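Local coordinates for PA0833-PD protein (Pseudomonas aeruginosa PAO1, PDB 6JFW) that probably binds peptidoglycan through its periplasmic OmpA C-like domain, as expected of a probable outer-membrane lipoprotein of the OmpA family, at residues N65-V70 with T105-R110; G71-T76 with M112-P117; Q116-N121 with R132-L137. All blocks are in the same frame, centred on the assembly; numbering follows the deposited sequence.

Interaction 1 of 3, residues N65-V70 with T105-R110; sequences NTIEIV and TRLSTR
Asn-65 and Arg-106 meet where the two segments draw together: Arg-106 NH2 donates to Asn-65 O at 3.1 Å, and the oxygen lies close to the guanidinium plane. Arg-106 NE adds a weak second bond to the same oxygen. A bend at chi3 (57°) places NE here, and the group is also tied to Phe-59 O through NH1 and to Tyr-62 O through NH2. Ile-67 CD1 lies 3.6 Å above one face of the Arg-106 guanidinium, toward the rim, and also touches Leu-107 CD1 at 3.7 Å; the side chains of Ile-67 and Leu-107 run side by side. The backbone of Ile-67 points both ways, N to Arg-106 O and O to Ser-108 N, the parallel ladder pattern. Strand axes 4.7 Å apart and inclined by 19° confirm it. The strands are the two arms of a beta-alpha-beta crossover whose connection is helix 79-99. On the other face of the sheet, Glu-68 CG rests on Ser-108 OG at 3.4 Å. A water spans Glu-68 OE2 and Ser-108 OG, whereas OE1 takes a hydrogen bond from Asn-136 ND2. Glu-68 OE2 also comes within 3.3 Å of Arg-110 CD. Ile-69 repeats the ladder, with a nearly straight bond (179°) from its N to Ser-108 O at 2.8 Å and its O accepting from Arg-110 N. Its CD1 reaches Leu-107 CG, and the side chain packs on Ala-90 and Ala-94 of the crossover helix. At Val-70 the CA makes a C-H...O contact with Arg-110 O, 3.4 Å away.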
loop_
_atom_site.group_PDB
_atom_site.type_symbol
_atom_site.label_atom_id
_atom_site.label_comp_id
_atom_site.label_asym_id
_atom_site.label_seq_id
_atom_site.Cartn_x
_atom_site.Cartn_y
_atom_site.Cartn_z
ATOM N N ASN A 65 6.056 -9.384 11.990
ATOM C CA ASN A 65 5.062 -8.321 11.995
ATOM C C ASN A 65 3.841 -8.775 11.211
ATOM O O ASN A 65 3.905 -9.713 10.413
ATOM C CB ASN A 65 5.620 -7.000 11.433
ATOM C CG ASN A 65 6.320 -7.165 10.097
ATOM O OD1 ASN A 65 5.827 -7.841 9.196
ATOM N ND2 ASN A 65 7.477 -6.526 9.962
ATOM N N THR A 66 2.717 -8.115 11.473
ATOM C CA THR A 66 1.529 -8.280 10.651
ATOM C C THR A 66 1.567 -7.287 9.504
ATOM O O THR A 66 2.165 -6.213 9.600
ATOM C CB THR A 66 0.239 -8.071 11.448
ATOM O OG1 THR A 66 0.198 -6.730 11.956
ATOM C CG2 THR A 66 0.142 -9.055 12.588
ATOM N N ILE A 67 0.905 -7.654 8.414
ATOM C CA ILE A 67 0.862 -6.847 7.207
ATOM C C ILE A 67 -0.588 -6.456 6.966
ATOM O O ILE A 67 -1.446 -7.322 6.761
ATOM C CB ILE A 67 1.456 -7.601 6.008
ATOM C CG1 ILE A 67 2.884 -8.036 6.345
ATOM C CG2 ILE A 67 1.432 -6.731 4.763
ATOM C CD1 ILE A 67 3.403 -9.186 5.521
ATOM N N GLU A 68 -0.860 -5.154 7.018
ATOM C CA GLU A 68 -2.198 -4.609 6.832
ATOM C C GLU A 68 -2.195 -3.761 5.570
ATOM O O GLU A 68 -1.482 -2.754 5.500
ATOM C CB GLU A 68 -2.621 -3.772 8.040
ATOM C CG GLU A 68 -4.118 -3.614 8.180
ATOM C CD GLU A 68 -4.530 -2.257 8.716
ATOM O OE1 GLU A 68 -3.646 -1.402 8.932
ATOM O OE2 GLU A 68 -5.744 -2.047 8.926
ATOM N N ILE A 69 -2.983 -4.164 4.580
ATOM C CA ILE A 69 -3.055 -3.472 3.299
ATOM C C ILE A 69 -4.368 -2.706 3.254
ATOM O O ILE A 69 -5.447 -3.293 3.392
ATOM C CB ILE A 69 -2.933 -4.450 2.122
ATOM C CG1 ILE A 69 -1.614 -5.218 2.231
ATOM C CG2 ILE A 69 -3.008 -3.701 0.801
ATOM C CD1 ILE A 69 -1.569 -6.479 1.406
ATOM N N VAL A 70 -4.278 -1.392 3.073
ATOM C CA VAL A 70 -5.430 -0.506 3.173
ATOM C C VAL A 70 -5.496 0.343 1.911
ATOM O O VAL A 70 -4.524 1.024 1.566
ATOM C CB VAL A 70 -5.354 0.387 4.422
ATOM C CG1 VAL A 70 -6.593 1.229 4.528
ATOM C CG2 VAL A 70 -5.175 -0.458 5.677
ATOM N N THR A 105 -1.943 -15.813 5.612
ATOM C CA THR A 105 -2.389 -15.651 6.991
ATOM C C THR A 105 -1.744 -14.450 7.680
ATOM O O THR A 105 -2.242 -14.009 8.719
ATOM C CB THR A 105 -2.116 -16.957 7.758
ATOM O OG1 THR A 105 -2.902 -18.009 7.184
ATOM C CG2 THR A 105 -2.471 -16.850 9.239
ATOM N N ARG A 106 -0.679 -13.884 7.116
ATOM C CA ARG A 106 -0.084 -12.683 7.687
ATOM C C ARG A 106 -0.723 -11.399 7.176
ATOM O O ARG A 106 -0.401 -10.320 7.687
ATOM C CB ARG A 106 1.420 -12.652 7.400
ATOM C CG ARG A 106 2.210 -13.694 8.167
ATOM C CD ARG A 106 3.688 -13.573 7.872
ATOM N NE ARG A 106 4.197 -12.242 8.188
ATOM C CZ ARG A 106 5.341 -11.757 7.722
ATOM N NH1 ARG A 106 6.092 -12.495 6.916
ATOM N NH2 ARG A 106 5.735 -10.536 8.058
ATOM N N LEU A 107 -1.624 -11.491 6.204
ATOM C CA LEU A 107 -2.172 -10.336 5.509
ATOM C C LEU A 107 -3.614 -10.085 5.924
ATOM O O LEU A 107 -4.392 -11.026 6.108
ATOM C CB LEU A 107 -2.120 -10.537 3.992
ATOM C CG LEU A 107 -0.878 -10.131 3.199
ATOM C CD1 LEU A 107 0.393 -10.519 3.919
ATOM C CD2 LEU A 107 -0.930 -10.780 1.832
ATOM N N SER A 108 -3.962 -8.811 6.065
ATOM C CA SER A 108 -5.347 -8.372 6.126
ATOM C C SER A 108 -5.498 -7.179 5.196
ATOM O O SER A 108 -4.552 -6.412 4.997
ATOM C CB SER A 108 -5.777 -8.000 7.554
ATOM O OG SER A 108 -5.122 -6.828 8.005
ATOM N N THR A 109 -6.676 -7.043 4.591
ATOM C CA THR A 109 -6.895 -5.950 3.654
ATOM C C THR A 109 -8.218 -5.262 3.937
ATOM O O THR A 109 -9.201 -5.904 4.319
ATOM C CB THR A 109 -6.876 -6.411 2.189
ATOM O OG1 THR A 109 -8.172 -6.892 1.815
ATOM C CG2 THR A 109 -5.851 -7.506 1.978
ATOM N N ARG A 110 -8.223 -3.945 3.743
ATOM C CA ARG A 110 -9.412 -3.122 3.867
ATOM C C ARG A 110 -9.439 -2.119 2.730
ATOM O O ARG A 110 -8.399 -1.758 2.170
ATOM C CB ARG A 110 -9.447 -2.369 5.199
ATOM C CG ARG A 110 -8.721 -3.080 6.312
ATOM C CD ARG A 110 -8.772 -2.298 7.613
ATOM N NE ARG A 110 -10.025 -1.576 7.777
ATOM C CZ ARG A 110 -10.105 -0.261 7.955
ATOM N NH1 ARG A 110 -11.282 0.319 8.093
ATOM N NH2 ARG A 110 -9.006 0.474 7.997
HETATM O O HOH W 1 -2.977 -7.946 9.515
HETATM O O HOH W 2 -6.862 -4.720 8.811
#

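Interaction 2 of 3, residues G71-T76 with M112-P117; sequences GYTDST and MGPDQP
Tyr-72 OH donates to Gln-116 OE1 at 2.8 Å, nearly in line with the amide C=O (163°), with ring and amide planes 18° apart. The Gln-116 chain is extended beyond CG, chi2 -179°, which carries CD toward the phenol. Met-112 lies alongside the same ring, and its CE approaches Tyr-72 CE2 at 3.7 Å. At the ring edge, Asp-115 O sits 3.2 Å from Tyr-72 CD2. Two backbone bonds fasten the two segments: Met-112 N to Gly-71 O, and Thr-73 N to Gly-113 O at 2.9 Å, the second donor above the carbonyl plane. Gly-113 is the second residue of a type II' beta turn from Met-112 to Asp-115; its positive phi favours glycine, and Asp-115 N to Met-112 O closes the turn. Pro-114 CB packs against Ser-75 CA at 3.8 Å. Asp-74 OD2 accepts from Thr-76 N, forming an Asx turn, while OD1 salt-bridges Arg-131. Asp-74 matches the aspartate that helps bind peptidoglycan in OmpA C-like relatives, so the contact probably shapes the pocket. It joins the C-terminal end of strand 65-72 and the following loop to the loop after strand 107-111, with helix 79-99 touching Thr-73 and Pro-114 and helix 124-130 reaching Asp-74 through Arg-127.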
loop_
_atom_site.group_PDB
_atom_site.type_symbol
_atom_site.label_atom_id
_atom_site.label_comp_id
_atom_site.label_asym_id
_atom_site.label_seq_id
_atom_site.Cartn_x
_atom_site.Cartn_y
_atom_site.Cartn_z
ATOM N N GLY A 71 -6.637 0.302 1.229
ATOM C CA GLY A 71 -6.864 1.113 0.050
ATOM C C GLY A 71 -7.603 2.394 0.395
ATOM O O GLY A 71 -8.434 2.424 1.299
ATOM N N TYR A 72 -7.280 3.461 -0.334
ATOM C CA TYR A 72 -7.901 4.761 -0.123
ATOM C C TYR A 72 -8.263 5.382 -1.464
ATOM O O TYR A 72 -7.677 5.062 -2.500
ATOM C CB TYR A 72 -6.983 5.734 0.628
ATOM C CG TYR A 72 -6.624 5.341 2.039
ATOM C CD1 TYR A 72 -5.510 4.554 2.296
ATOM C CD2 TYR A 72 -7.378 5.784 3.118
ATOM C CE1 TYR A 72 -5.166 4.206 3.585
ATOM C CE2 TYR A 72 -7.043 5.438 4.414
ATOM C CZ TYR A 72 -5.936 4.649 4.640
ATOM O OH TYR A 72 -5.596 4.301 5.927
ATOM N N THR A 73 -9.228 6.296 -1.423
ATOM C CA THR A 73 -9.599 7.102 -2.576
ATOM C C THR A 73 -9.707 8.561 -2.158
ATOM O O THR A 73 -9.573 8.915 -0.983
ATOM C CB THR A 73 -10.934 6.655 -3.191
ATOM O OG1 THR A 73 -11.979 6.792 -2.220
ATOM C CG2 THR A 73 -10.861 5.213 -3.659
ATOM N N ASP A 74 -9.946 9.409 -3.152
ATOM C CA ASP A 74 -10.356 10.785 -2.920
ATOM C C ASP A 74 -11.847 10.790 -2.581
ATOM O O ASP A 74 -12.477 9.738 -2.451
ATOM C CB ASP A 74 -10.032 11.639 -4.140
ATOM C CG ASP A 74 -10.736 11.149 -5.385
ATOM O OD1 ASP A 74 -10.228 10.207 -6.029
ATOM O OD2 ASP A 74 -11.807 11.695 -5.712
ATOM N N SER A 75 -12.439 11.975 -2.452
ATOM C CA SER A 75 -13.817 12.093 -1.993
ATOM C C SER A 75 -14.821 12.304 -3.120
ATOM O O SER A 75 -16.010 12.492 -2.840
ATOM C CB SER A 75 -13.937 13.233 -0.977
ATOM O OG SER A 75 -13.711 14.487 -1.592
ATOM N N THR A 76 -14.384 12.284 -4.376
ATOM C CA THR A 76 -15.316 12.384 -5.492
ATOM C C THR A 76 -16.158 11.118 -5.581
ATOM O O THR A 76 -15.637 10.002 -5.470
ATOM C CB THR A 76 -14.556 12.622 -6.800
ATOM O OG1 THR A 76 -14.155 13.996 -6.887
ATOM C CG2 THR A 76 -15.410 12.265 -8.010
ATOM N N MET A 112 -10.907 1.802 2.566
ATOM C CA MET A 112 -11.354 2.865 3.449
ATOM C C MET A 112 -12.019 4.006 2.705
ATOM O O MET A 112 -12.488 4.955 3.345
ATOM C CB MET A 112 -10.178 3.396 4.273
ATOM C CG MET A 112 -9.689 2.389 5.277
ATOM S SD MET A 112 -10.139 2.862 6.944
ATOM C CE MET A 112 -8.806 3.991 7.300
ATOM N N GLY A 113 -12.088 3.929 1.380
ATOM C CA GLY A 113 -12.647 4.986 0.580
ATOM C C GLY A 113 -12.008 6.321 0.892
ATOM O O GLY A 113 -10.784 6.450 0.993
ATOM N N PRO A 114 -12.843 7.342 1.092
ATOM C CA PRO A 114 -12.332 8.705 1.266
ATOM C C PRO A 114 -11.889 9.047 2.680
ATOM O O PRO A 114 -11.510 10.199 2.920
ATOM C CB PRO A 114 -13.531 9.571 0.843
ATOM C CG PRO A 114 -14.748 8.673 0.943
ATOM C CD PRO A 114 -14.306 7.269 1.227
ATOM N N ASP A 115 -11.907 8.102 3.616
ATOM C CA ASP A 115 -11.508 8.417 4.980
ATOM C C ASP A 115 -9.995 8.595 5.078
ATOM O O ASP A 115 -9.223 8.079 4.265
ATOM C CB ASP A 115 -11.971 7.330 5.947
ATOM C CG ASP A 115 -13.476 7.298 6.107
ATOM O OD1 ASP A 115 -14.115 8.358 5.939
ATOM O OD2 ASP A 115 -14.020 6.213 6.405
ATOM N N GLN A 116 -9.584 9.333 6.104
ATOM C CA GLN A 116 -8.186 9.664 6.349
ATOM C C GLN A 116 -7.455 10.187 5.102
ATOM O O GLN A 116 -6.446 9.609 4.694
ATOM C CB GLN A 116 -7.448 8.464 6.925
ATOM C CG GLN A 116 -8.046 7.882 8.188
ATOM C CD GLN A 116 -7.238 6.711 8.710
ATOM O OE1 GLN A 116 -6.512 6.059 7.958
ATOM N NE2 GLN A 116 -7.356 6.437 10.004
ATOM N N PRO A 117 -7.940 11.267 4.495
ATOM C CA PRO A 117 -7.169 11.860 3.393
ATOM C C PRO A 117 -5.823 12.353 3.902
ATOM O O PRO A 117 -5.708 12.844 5.027
ATOM C CB PRO A 117 -8.055 13.017 2.911
ATOM C CG PRO A 117 -8.987 13.296 4.031
ATOM C CD PRO A 117 -9.191 12.002 4.749
HETATM O O HOH W 3 -8.429 9.022 1.751
HETATM O O HOH W 4 -10.542 11.235 0.653
#

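Interaction 3 of 3, residues Q116-N121 with R132-L137; sequences QPIASN and RVEVNL
Arg-132, with Ile-118 and Gln-116, carries a contact between the loop ahead of helix 124-130 and strand 132-139, an inner strand of the mixed sheet of this OmpA C-like fold. Two residues of the loop approach the guanidinium from different directions. Ile-118 CG2 lies 3.4 Å above one face, displaced toward the rim, and its nearest guanidinium atom is Arg-132 NH2 at 3.5 Å. Farther back, a bend at chi2 (-140°) sets Arg-132 CD beside Ile-118 CD1, 3.9 Å away, and the two side chains cross at a slant. Gln-116 contributes its backbone: Arg-132 NH2 donates to Gln-116 O at 2.8 Å, nearly in line with the C=O (167°), although the oxygen is tilted from the guanidinium plane. The amide end of Gln-116 is engaged instead by Tyr-72 OH. Arg-132 NH1 donates to Asn-130 O, and Tyr-72 makes a cation-pi contact with the same group, so the guanidinium is held by both polar and apolar partners. Glu-134, two residues along the strand, completes a salt bridge that would probably help to fix the rotation of the arginine. Arg-132 grips it side-on, NE (2.7 Å) and NH2 (3.0 Å) both donating to the one oxygen Glu-134 OE2 and reaching it from the same face of the carboxylate.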
loop_
_atom_site.group_PDB
_atom_site.type_symbol
_atom_site.label_atom_id
_atom_site.label_comp_id
_atom_site.label_asym_id
_atom_site.label_seq_id
_atom_site.Cartn_x
_atom_site.Cartn_y
_atom_site.Cartn_z
ATOM N N GLN A 116 -9.584 9.333 6.104
ATOM C CA GLN A 116 -8.186 9.664 6.349
ATOM C C GLN A 116 -7.455 10.187 5.102
ATOM O O GLN A 116 -6.446 9.609 4.694
ATOM C CB GLN A 116 -7.448 8.464 6.925
ATOM C CG GLN A 116 -8.046 7.882 8.188
ATOM C CD GLN A 116 -7.238 6.711 8.710
ATOM O OE1 GLN A 116 -6.512 6.059 7.958
ATOM N NE2 GLN A 116 -7.356 6.437 10.004
ATOM N N PRO A 117 -7.940 11.267 4.495
ATOM C CA PRO A 117 -7.169 11.860 3.393
ATOM C C PRO A 117 -5.823 12.353 3.902
ATOM O O PRO A 117 -5.708 12.844 5.027
ATOM C CB PRO A 117 -8.055 13.017 2.911
ATOM C CG PRO A 117 -8.987 13.296 4.031
ATOM C CD PRO A 117 -9.191 12.002 4.749
ATOM N N ILE A 118 -4.785 12.183 3.078
ATOM C CA ILE A 118 -3.478 12.738 3.421
ATOM C C ILE A 118 -3.265 14.111 2.805
ATOM O O ILE A 118 -2.248 14.760 3.097
ATOM C CB ILE A 118 -2.316 11.813 3.003
ATOM C CG1 ILE A 118 -2.369 11.500 1.505
ATOM C CG2 ILE A 118 -2.318 10.538 3.835
ATOM C CD1 ILE A 118 -1.070 10.934 0.960
ATOM N N ALA A 119 -4.189 14.575 1.969
ATOM C CA ALA A 119 -4.095 15.882 1.341
ATOM C C ALA A 119 -5.508 16.386 1.085
ATOM O O ALA A 119 -6.491 15.673 1.302
ATOM C CB ALA A 119 -3.279 15.825 0.046
ATOM N N SER A 120 -5.607 17.625 0.616
ATOM C CA SER A 120 -6.912 18.246 0.433
ATOM C C SER A 120 -7.611 17.683 -0.794
ATOM O O SER A 120 -7.018 17.587 -1.873
ATOM C CB SER A 120 -6.779 19.761 0.300
ATOM O OG SER A 120 -8.058 20.360 0.179
ATOM N N ASN A 121 -8.879 17.323 -0.626
ATOM C CA ASN A 121 -9.716 16.899 -1.738
ATOM C C ASN A 121 -10.214 18.066 -2.582
ATOM O O ASN A 121 -10.959 17.843 -3.542
ATOM C CB ASN A 121 -10.901 16.086 -1.208
ATOM C CG ASN A 121 -10.510 14.669 -0.837
ATOM O OD1 ASN A 121 -10.001 13.920 -1.668
ATOM N ND2 ASN A 121 -10.729 14.301 0.420
ATOM N N ARG A 132 -4.490 6.006 -3.064
ATOM C CA ARG A 132 -3.260 5.330 -2.688
ATOM C C ARG A 132 -3.610 4.018 -2.007
ATOM O O ARG A 132 -4.747 3.804 -1.577
ATOM C CB ARG A 132 -2.417 6.198 -1.750
ATOM C CG ARG A 132 -2.963 6.218 -0.326
ATOM C CD ARG A 132 -2.880 7.594 0.311
ATOM N NE ARG A 132 -3.226 7.544 1.730
ATOM C CZ ARG A 132 -4.372 7.978 2.244
ATOM N NH1 ARG A 132 -5.299 8.509 1.459
ATOM N NH2 ARG A 132 -4.591 7.883 3.549
ATOM N N VAL A 133 -2.613 3.146 -1.912
ATOM C CA VAL A 133 -2.676 1.954 -1.077
ATOM C C VAL A 133 -1.573 2.068 -0.037
ATOM O O VAL A 133 -0.440 2.436 -0.365
ATOM C CB VAL A 133 -2.532 0.662 -1.901
ATOM C CG1 VAL A 133 -2.246 -0.522 -0.988
ATOM C CG2 VAL A 133 -3.795 0.409 -2.707
ATOM N N GLU A 134 -1.911 1.778 1.216
ATOM C CA GLU A 134 -0.964 1.822 2.317
ATOM C C GLU A 134 -0.730 0.414 2.847
ATOM O O GLU A 134 -1.674 -0.368 3.000
ATOM C CB GLU A 134 -1.468 2.738 3.437
ATOM C CG GLU A 134 -1.541 4.198 3.021
ATOM C CD GLU A 134 -1.959 5.137 4.140
ATOM O OE1 GLU A 134 -2.161 4.670 5.282
ATOM O OE2 GLU A 134 -2.066 6.355 3.876
ATOM N N VAL A 135 0.534 0.090 3.104
ATOM C CA VAL A 135 0.923 -1.174 3.721
ATOM C C VAL A 135 1.493 -0.850 5.092
ATOM O O VAL A 135 2.572 -0.255 5.201
ATOM C CB VAL A 135 1.943 -1.944 2.872
ATOM C CG1 VAL A 135 2.284 -3.270 3.545
ATOM C CG2 VAL A 135 1.414 -2.170 1.468
ATOM N N ASN A 136 0.776 -1.238 6.140
ATOM C CA ASN A 136 1.218 -1.024 7.510
ATOM C C ASN A 136 1.842 -2.303 8.050
ATOM O O ASN A 136 1.233 -3.377 7.976
ATOM C CB ASN A 136 0.054 -0.582 8.398
ATOM C CG ASN A 136 -0.664 0.639 7.852
ATOM O OD1 ASN A 136 -0.074 1.710 7.716
ATOM N ND2 ASN A 136 -1.947 0.484 7.546
ATOM N N LEU A 137 3.057 -2.185 8.580
ATOM C CA LEU A 137 3.769 -3.294 9.206
ATOM C C LEU A 137 3.824 -3.025 10.705
ATOM O O LEU A 137 4.497 -2.090 11.151
ATOM C CB LEU A 137 5.173 -3.450 8.622
ATOM C CG LEU A 137 5.320 -3.641 7.109
ATOM C CD1 LEU A 137 6.790 -3.624 6.708
ATOM C CD2 LEU A 137 4.662 -4.931 6.651
#

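In the fold
Interactions 1 and 2 both use strand 65-72: the parallel pairing with strand 107-111 in interaction 1 gives way to the loop contact of interaction 2, their centres about 18 Å apart. Their segments alternate along the chain. Interaction 3 begins on Gln-116 and Pro-117, where interaction 2 ends, and its centre is about 8 Å from that of interaction 2 and about 15 Å from that of interaction 1. Strand 132-139 lies antiparallel beside strand 65-72, so all three contacts reach one sheet. Interactions 2 and 3 gather at one end of it, consistent with the loop-lined peptidoglycan pocket of OmpA C-like domains.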